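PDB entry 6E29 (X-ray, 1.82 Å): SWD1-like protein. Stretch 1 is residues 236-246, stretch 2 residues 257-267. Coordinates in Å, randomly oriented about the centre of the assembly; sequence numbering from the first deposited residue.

Stretch 1 236-246: DRIIRTFIVPN
Stretch 2, residues 257-267: IQLPLEHKFQD

Two neighbouring strands of one chain, 239-243 and 261-265, run antiparallel, their N-to-C directions 161° apart and their axes 4.4 Å apart at closest approach. The register places Ile239 opposite Phe265 (CA to CA 4.9 Å) and Arg240 opposite Lys264 (CA to CA 4.6 Å). Further along, Phe242 lies opposite Leu261 (CA to CA 4.5 Å), so stretch 2 carries one extra residue between these pairs.

The Ile239-Phe265 pair is closed by two backbone bonds: Ile239 N gives to Phe265 O at 2.9 Å, and Phe265 N gives to Ile239 O at 2.7 Å, both nearly straight. Arg240 and Lys264 form the non-hydrogen-bonded pair that follows, and their CA atoms approach carbonyls already in use: Lys264 CA lies 3.3 Å from Ile239 O, and Arg240 CA 3.3 Å from His263 O.

The extra residue is absorbed around Thr241. Thr241 N donates to His263 O at 3.0 Å, but Thr241 O accepts from Glu262 N, at 2.7 Å, rather than from His263 N. The latter turns to the threonine side chain, His263 N giving to Thr241 OG1 at 3.1 Å with an angle of 141°. The same hydroxyl, Thr241 OG1, donates to Glu262 OE2 at 2.9 Å. With chi1 in p, Thr241 OG1 thus acts as acceptor and donor at once, supplying the partner that the displaced backbone amide lacks. Glu262 is the irregular residue, at phi/psi -94/-68 among otherwise extended neighbours; its CA-to-CB bond points toward stretch 1, and chi1 and chi2 are both t. Both of its carboxylate oxygens also have hydrogen bonds elsewhere in the structure.

Beyond the irregularity, Ile243 N donates to Pro260 O at 3.0 Å and 166°. Pro260 has no amide hydrogen to offer in return, so no bond comes back from it to Ile243 O, and Leu259 CD1 lies 3.4 Å from Ile243 O.

Side chains fill in around this ladder. Ile239 and Phe265 share a face with Thr241 and His263; Ile239 CB is 4.1 Å from Phe265 CB, and Thr241 CG2 meets the edge of the Phe265 ring, 3.9 Å from Phe265 CE2. Phe242 (chi1 m, chi2 -102°) receives Leu261 CD1 over one ring face, 4.1 Å from the centroid of that ring, while Leu259 O lies at the ring edge, 3.3 Å from Phe242 CD1. Leu259 is t, p, as is Leu261. Leu259 CD1 also reaches Pro245 CD at 3.7 Å, and Pro245 CG meets Ile257 CG2 at 4.0 Å. Ile243 (m, m) sets Ile243 CB 3.8 Å from Pro260 CG.

Arg240 (m, t, t, chi4 90°) spends its charge within its own stretch: Arg240 NH1 bonds Asp236 OD1 at 3.0 Å, and Arg240 NH2 bonds Asp236 OD2 at 2.8 Å, a two-pronged salt bridge with Asp236 at chi1 p. At this same end, just outside the Ile239-Phe265 pair, water 1 joins the two stretches: it lies 2.7 Å from Arg237 O, which can only accept, and accepts from Asp267 N at 2.9 Å.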

ATOM      1  N   ASP B 236      -3.336   5.300 -15.227  1.00 37.16           N
ATOM      2  CA  ASP B 236      -3.918   6.185 -16.221  1.00 47.14           C
ATOM      3  C   ASP B 236      -3.629   7.650 -15.908  1.00 39.18           C
ATOM      4  O   ASP B 236      -4.329   8.521 -16.404  1.00 31.39           O
ATOM      5  CB  ASP B 236      -5.431   5.914 -16.410  1.00 52.08           C
ATOM      6  CG  ASP B 236      -6.273   6.117 -15.128  1.00 50.37           C
ATOM      7  OD1 ASP B 236      -5.694   6.467 -14.080  1.00 34.41           O
ATOM      8  OD2 ASP B 236      -7.521   5.924 -15.198  1.00 38.34           O
ATOM      9  N   ARG B 237      -2.580   7.938 -15.118  1.00 34.30           N
ATOM     10  CA  ARG B 237      -2.078   9.287 -14.879  1.00 36.93           C
ATOM     11  C   ARG B 237      -2.987  10.087 -13.966  1.00 39.45           C
ATOM     12  O   ARG B 237      -2.855  11.308 -13.867  1.00 32.43           O
ATOM     13  CB  ARG B 237      -1.851  10.071 -16.199  1.00 38.54           C
ATOM     14  CG  ARG B 237      -0.802   9.437 -17.114  1.00 37.66           C
ATOM     15  CD  ARG B 237      -0.749   9.975 -18.526  1.00 45.94           C
ATOM     16  NE  ARG B 237       0.401   9.355 -19.185  1.00 66.58           N
ATOM     17  CZ  ARG B 237       0.429   8.094 -19.636  1.00 70.62           C
ATOM     18  NH1 ARG B 237      -0.633   7.290 -19.511  1.00 70.93           N
ATOM     19  NH2 ARG B 237       1.530   7.621 -20.207  1.00 61.89           N
ATOM     20  N   ILE B 238      -3.952   9.441 -13.324  1.00 27.90           N
ATOM     21  CA  ILE B 238      -4.920  10.146 -12.508  1.00 27.67           C
ATOM     22  C   ILE B 238      -4.904   9.550 -11.116  1.00 23.32           C
ATOM     23  O   ILE B 238      -5.005   8.334 -10.969  1.00 33.05           O
ATOM     24  CB  ILE B 238      -6.327  10.065 -13.110  1.00 30.37           C
ATOM     25  CG1 ILE B 238      -6.293  10.729 -14.486  1.00 30.00           C
ATOM     26  CG2 ILE B 238      -7.314  10.765 -12.199  1.00 25.54           C
ATOM     27  CD1 ILE B 238      -7.590  10.507 -15.289  1.00 35.92           C
ATOM     28  N   ILE B 239      -4.774  10.408 -10.105  1.00 24.96           N
ATOM     29  CA  ILE B 239      -4.904  10.020  -8.707  1.00 23.80           C
ATOM     30  C   ILE B 239      -6.335  10.314  -8.283  1.00 28.22           C
ATOM     31  O   ILE B 239      -6.932  11.314  -8.721  1.00 24.25           O
ATOM     32  CB  ILE B 239      -3.882  10.761  -7.827  1.00 20.55           C
ATOM     33  CG1 ILE B 239      -2.467  10.480  -8.311  1.00 24.68           C
ATOM     34  CG2 ILE B 239      -4.022  10.279  -6.346  1.00 22.20           C
ATOM     35  CD1 ILE B 239      -1.374  11.503  -7.734  1.00 20.06           C
ATOM     36  N   ARG B 240      -6.919   9.417  -7.482  1.00 20.99           N
ATOM     37  CA  ARG B 240      -8.329   9.550  -7.124  1.00 23.62           C
ATOM     38  C   ARG B 240      -8.515   9.289  -5.651  1.00 24.62           C
ATOM     39  O   ARG B 240      -7.860   8.397  -5.100  1.00 23.29           O
ATOM     40  CB  ARG B 240      -9.197   8.531  -7.860  1.00 20.98           C
ATOM     41  CG  ARG B 240      -9.152   8.798  -9.404  1.00 28.50           C
ATOM     42  CD  ARG B 240      -9.864   7.653 -10.126  1.00 26.49           C
ATOM     43  NE  ARG B 240      -9.934   7.813 -11.584  1.00 28.53           N
ATOM     44  CZ  ARG B 240      -9.022   7.379 -12.443  1.00 31.06           C
ATOM     45  NH1 ARG B 240      -7.913   6.750 -12.026  1.00 25.17           N
ATOM     46  NH2 ARG B 240      -9.221   7.580 -13.751  1.00 34.02           N
ATOM     47  N   THR B 241      -9.423  10.042  -5.041  1.00 20.61           N
ATOM     48  CA  THR B 241      -9.909   9.753  -3.702  1.00 23.32           C
ATOM     49  C   THR B 241     -11.381   9.390  -3.789  1.00 31.69           C
ATOM     50  O   THR B 241     -12.121   9.914  -4.631  1.00 29.67           O
ATOM     51  CB  THR B 241      -9.712  10.921  -2.761  1.00 21.15           C
ATOM     52  OG1 THR B 241     -10.269  12.120  -3.339  1.00 27.38           O
ATOM     53  CG2 THR B 241      -8.182  11.102  -2.498  1.00 21.61           C
ATOM     54  N   PHE B 242     -11.795   8.483  -2.926  1.00 21.82           N
ATOM     55  CA  PHE B 242     -13.182   8.043  -2.878  1.00 21.44           C
ATOM     56  C   PHE B 242     -13.677   8.038  -1.451  1.00 27.71           C
ATOM     57  O   PHE B 242     -12.902   7.827  -0.510  1.00 35.48           O
ATOM     58  CB  PHE B 242     -13.385   6.637  -3.412  1.00 27.68           C
ATOM     59  CG  PHE B 242     -12.984   6.457  -4.817  1.00 25.29           C
ATOM     60  CD1 PHE B 242     -13.936   6.412  -5.836  1.00 24.06           C
ATOM     61  CD2 PHE B 242     -11.634   6.284  -5.118  1.00 30.85           C
ATOM     62  CE1 PHE B 242     -13.517   6.258  -7.156  1.00 32.38           C
ATOM     63  CE2 PHE B 242     -11.223   6.136  -6.394  1.00 30.07           C
ATOM     64  CZ  PHE B 242     -12.183   6.105  -7.435  1.00 29.19           C
ATOM     65  N   ILE B 243     -15.002   8.193  -1.323  1.00 33.06           N
ATOM     66  CA  ILE B 243     -15.706   8.141  -0.038  1.00 34.07           C
ATOM     67  C   ILE B 243     -16.083   6.693   0.235  1.00 37.51           C
ATOM     68  O   ILE B 243     -16.834   6.105  -0.534  1.00 34.91           O
ATOM     69  CB  ILE B 243     -16.962   9.023  -0.067  1.00 41.46           C
ATOM     70  CG1 ILE B 243     -16.603  10.430  -0.563  1.00 41.30           C
ATOM     71  CG2 ILE B 243     -17.588   9.074   1.304  1.00 40.53           C
ATOM     72  CD1 ILE B 243     -15.467  11.070   0.230  1.00 53.24           C
ATOM     73  N   VAL B 244     -15.573   6.118   1.313  1.00 31.16           N
ATOM     74  CA  VAL B 244     -15.732   4.664   1.504  1.00 31.06           C
ATOM     75  C   VAL B 244     -17.099   4.393   2.051  1.00 48.43           C
ATOM     76  O   VAL B 244     -17.582   5.145   2.921  1.00 42.17           O
ATOM     77  CB  VAL B 244     -14.623   4.136   2.430  1.00 30.07           C
ATOM     78  CG1 VAL B 244     -14.952   2.749   2.936  1.00 35.29           C
ATOM     79  CG2 VAL B 244     -13.243   4.127   1.732  1.00 27.24           C
ATOM     80  N   PRO B 245     -17.825   3.369   1.570  1.00 40.08           N
ATOM     81  CA  PRO B 245     -19.185   3.131   2.047  1.00 46.88           C
ATOM     82  C   PRO B 245     -19.209   2.600   3.471  1.00 38.42           C
ATOM     83  O   PRO B 245     -18.214   2.160   4.063  1.00 42.21           O
ATOM     84  CB  PRO B 245     -19.756   2.102   1.070  1.00 41.80           C
ATOM     85  CG  PRO B 245     -18.559   1.359   0.603  1.00 48.69           C
ATOM     86  CD  PRO B 245     -17.458   2.420   0.497  1.00 35.33           C
ATOM     87  N   ASN B 246     -20.410   2.703   4.018  1.00 55.21           N
ATOM     88  CA  ASN B 246     -20.810   2.162   5.304  1.00 60.39           C
ATOM     89  C   ASN B 246     -20.820   0.639   5.205  1.00 64.77           C
ATOM     90  O   ASN B 246     -21.797   0.048   4.733  1.00 60.35           O
ATOM     91  CB  ASN B 246     -22.199   2.714   5.621  1.00 51.08           C
ATOM     92  CG  ASN B 246     -22.539   2.664   7.087  1.00 45.66           C
ATOM     93  OD1 ASN B 246     -21.714   2.265   7.925  1.00 71.87           O
ATOM     94  ND2 ASN B 246     -23.763   3.139   7.422  1.00 46.92           N
ATOM     95  N   ILE B 257     -24.620  -0.333  -2.414  1.00 53.63           N
ATOM     96  CA  ILE B 257     -23.243   0.053  -2.096  1.00 39.69           C
ATOM     97  C   ILE B 257     -22.768   0.974  -3.196  1.00 38.00           C
ATOM     98  O   ILE B 257     -22.882   0.650  -4.383  1.00 44.61           O
ATOM     99  CB  ILE B 257     -22.301  -1.157  -1.960  1.00 43.68           C
ATOM    100  CG1 ILE B 257     -22.512  -1.856  -0.627  1.00 61.18           C
ATOM    101  CG2 ILE B 257     -20.835  -0.687  -2.004  1.00 48.24           C
ATOM    102  CD1 ILE B 257     -21.558  -3.006  -0.365  1.00 59.29           C
ATOM    103  N   GLN B 258     -22.251   2.126  -2.808  1.00 44.48           N
ATOM    104  CA  GLN B 258     -21.627   3.032  -3.754  1.00 47.71           C
ATOM    105  C   GLN B 258     -20.246   3.395  -3.256  1.00 42.08           C
ATOM    106  O   GLN B 258     -19.957   3.327  -2.058  1.00 39.19           O
ATOM    107  CB  GLN B 258     -22.484   4.283  -3.985  1.00 41.67           C
ATOM    108  CG  GLN B 258     -23.772   3.946  -4.767  1.00 55.96           C
ATOM    109  CD  GLN B 258     -24.851   5.000  -4.614  1.00 64.77           C
ATOM    110  OE1 GLN B 258     -24.597   6.095  -4.088  1.00 64.38           O
ATOM    111  NE2 GLN B 258     -26.084   4.661  -5.030  1.00 63.81           N
ATOM    112  N   LEU B 259     -19.388   3.765  -4.205  1.00 36.25           N
ATOM    113  CA  LEU B 259     -18.020   4.192  -3.921  1.00 33.05           C
ATOM    114  C   LEU B 259     -17.793   5.513  -4.652  1.00 33.94           C
ATOM    115  O   LEU B 259     -17.135   5.565  -5.694  1.00 34.05           O
ATOM    116  CB  LEU B 259     -17.036   3.103  -4.335  1.00 37.72           C
ATOM    117  CG  LEU B 259     -15.602   3.355  -3.899  1.00 46.42           C
ATOM    118  CD1 LEU B 259     -15.493   3.545  -2.378  1.00 44.36           C
ATOM    119  CD2 LEU B 259     -14.704   2.215  -4.417  1.00 44.92           C
ATOM    120  N   PRO B 260     -18.360   6.598  -4.147  1.00 42.65           N
ATOM    121  CA  PRO B 260     -18.382   7.830  -4.941  1.00 35.31           C
ATOM    122  C   PRO B 260     -17.013   8.492  -5.019  1.00 36.01           C
ATOM    123  O   PRO B 260     -16.224   8.510  -4.064  1.00 29.01           O
ATOM    124  CB  PRO B 260     -19.428   8.697  -4.224  1.00 38.49           C
ATOM    125  CG  PRO B 260     -19.451   8.161  -2.823  1.00 55.97           C
ATOM    126  CD  PRO B 260     -19.143   6.700  -2.898  1.00 35.23           C
ATOM    127  N   LEU B 261     -16.694   8.967  -6.212  1.00 32.59           N
ATOM    128  CA  LEU B 261     -15.437   9.686  -6.410  1.00 30.42           C
ATOM    129  C   LEU B 261     -15.476  11.030  -5.690  1.00 31.96           C
ATOM    130  O   LEU B 261     -16.434  11.799  -5.819  1.00 32.34           O
ATOM    131  CB  LEU B 261     -15.208   9.895  -7.904  1.00 32.52           C
ATOM    132  CG  LEU B 261     -14.024  10.732  -8.326  1.00 41.77           C
ATOM    133  CD1 LEU B 261     -12.806   9.924  -8.036  1.00 36.12           C
ATOM    134  CD2 LEU B 261     -14.176  11.032  -9.829  1.00 42.13           C
ATOM    135  N   GLU B 262     -14.413  11.340  -4.968  1.00 28.52           N
ATOM    136  CA  GLU B 262     -14.289  12.636  -4.315  1.00 36.09           C
ATOM    137  C   GLU B 262     -13.517  13.625  -5.192  1.00 37.09           C
ATOM    138  O   GLU B 262     -14.092  14.590  -5.691  1.00 35.88           O
ATOM    139  CB  GLU B 262     -13.609  12.481  -2.958  1.00 25.12           C
ATOM    140  CG  GLU B 262     -13.586  13.836  -2.210  1.00 36.57           C
ATOM    141  CD  GLU B 262     -12.744  13.807  -0.946  1.00 44.97           C
ATOM    142  OE1 GLU B 262     -13.254  14.194   0.150  1.00 31.46           O
ATOM    143  OE2 GLU B 262     -11.575  13.393  -1.089  1.00 30.46           O
ATOM    144  N   HIS B 263     -12.221  13.402  -5.390  1.00 32.83           N
ATOM    145  CA  HIS B 263     -11.392  14.252  -6.236  1.00 34.94           C
ATOM    146  C   HIS B 263     -10.569  13.416  -7.205  1.00 33.10           C
ATOM    147  O   HIS B 263     -10.176  12.286  -6.902  1.00 29.79           O
ATOM    148  CB  HIS B 263     -10.406  15.113  -5.417  1.00 30.11           C
ATOM    149  CG  HIS B 263     -11.062  16.165  -4.587  1.00 34.93           C
ATOM    150  ND1 HIS B 263     -11.887  17.126  -5.113  1.00 36.26           N
ATOM    151  CD2 HIS B 263     -11.053  16.366  -3.250  1.00 36.41           C
ATOM    152  CE1 HIS B 263     -12.337  17.899  -4.143  1.00 41.43           C
ATOM    153  NE2 HIS B 263     -11.844  17.460  -3.002  1.00 40.25           N
ATOM    154  N   LYS B 264     -10.261  14.018  -8.355  1.00 30.83           N
ATOM    155  CA  LYS B 264      -9.236  13.549  -9.289  1.00 31.61           C
ATOM    156  C   LYS B 264      -8.066  14.515  -9.202  1.00 38.40           C
ATOM    157  O   LYS B 264      -8.273  15.737  -9.240  1.00 34.82           O
ATOM    158  CB  LYS B 264      -9.733  13.544 -10.736  1.00 30.47           C
ATOM    159  CG  LYS B 264     -10.594  12.365 -11.145  1.00 35.02           C
ATOM    160  CD  LYS B 264     -11.082  12.512 -12.555  1.00 37.33           C
ATOM    161  CE  LYS B 264     -11.916  13.761 -12.708  1.00 51.02           C
ATOM    162  NZ  LYS B 264     -12.332  13.890 -14.147  1.00 60.88           N
ATOM    163  N   PHE B 265      -6.849  13.993  -9.146  1.00 24.27           N
ATOM    164  CA  PHE B 265      -5.660  14.845  -9.138  1.00 29.81           C
ATOM    165  C   PHE B 265      -4.778  14.431 -10.301  1.00 35.65           C
ATOM    166  O   PHE B 265      -4.493  13.238 -10.467  1.00 28.98           O
ATOM    167  CB  PHE B 265      -4.873  14.723  -7.841  1.00 27.95           C
ATOM    168  CG  PHE B 265      -5.678  14.929  -6.614  1.00 28.82           C
ATOM    169  CD1 PHE B 265      -5.915  16.200  -6.139  1.00 27.03           C
ATOM    170  CD2 PHE B 265      -6.201  13.831  -5.910  1.00 33.12           C
ATOM    171  CE1 PHE B 265      -6.672  16.387  -4.980  1.00 32.79           C
ATOM    172  CE2 PHE B 265      -6.939  14.025  -4.752  1.00 39.00           C
ATOM    173  CZ  PHE B 265      -7.147  15.316  -4.282  1.00 27.65           C
ATOM    174  N   GLN B 266      -4.361  15.402 -11.124  1.00 29.67           N
ATOM    175  CA  GLN B 266      -3.669  15.038 -12.355  1.00 31.13           C
ATOM    176  C   GLN B 266      -2.957  16.274 -12.889  1.00 40.46           C
ATOM    177  O   GLN B 266      -3.174  17.388 -12.413  1.00 38.09           O
ATOM    178  CB  GLN B 266      -4.624  14.490 -13.423  1.00 31.82           C
ATOM    179  CG  GLN B 266      -5.634  15.483 -13.885  1.00 43.80           C
ATOM    180  CD  GLN B 266      -6.652  14.852 -14.778  1.00 40.92           C
ATOM    181  OE1 GLN B 266      -6.314  14.090 -15.700  1.00 43.54           O
ATOM    182  NE2 GLN B 266      -7.922  15.127 -14.498  1.00 50.80           N
ATOM    183  N   ASP B 267      -2.090  16.057 -13.874  1.00 41.41           N
ATOM    184  CA  ASP B 267      -1.418  17.154 -14.582  1.00 41.44           C
ATOM    185  C   ASP B 267      -1.618  16.928 -16.080  1.00 44.30           C
ATOM    186  O   ASP B 267      -0.852  16.190 -16.707  1.00 49.87           O
ATOM    187  CB  ASP B 267       0.072  17.241 -14.211  1.00 45.57           C
ATOM    188  CG  ASP B 267       0.723  18.578 -14.651  1.00 56.51           C
ATOM    189  OD1 ASP B 267       1.486  19.216 -13.878  1.00 62.84           O
ATOM    190  OD2 ASP B 267       0.434  19.007 -15.769  1.00 51.66           O
TER
HETATM  191  O   HOH W   1      -1.347  13.399 -14.798  1.00 33.54           O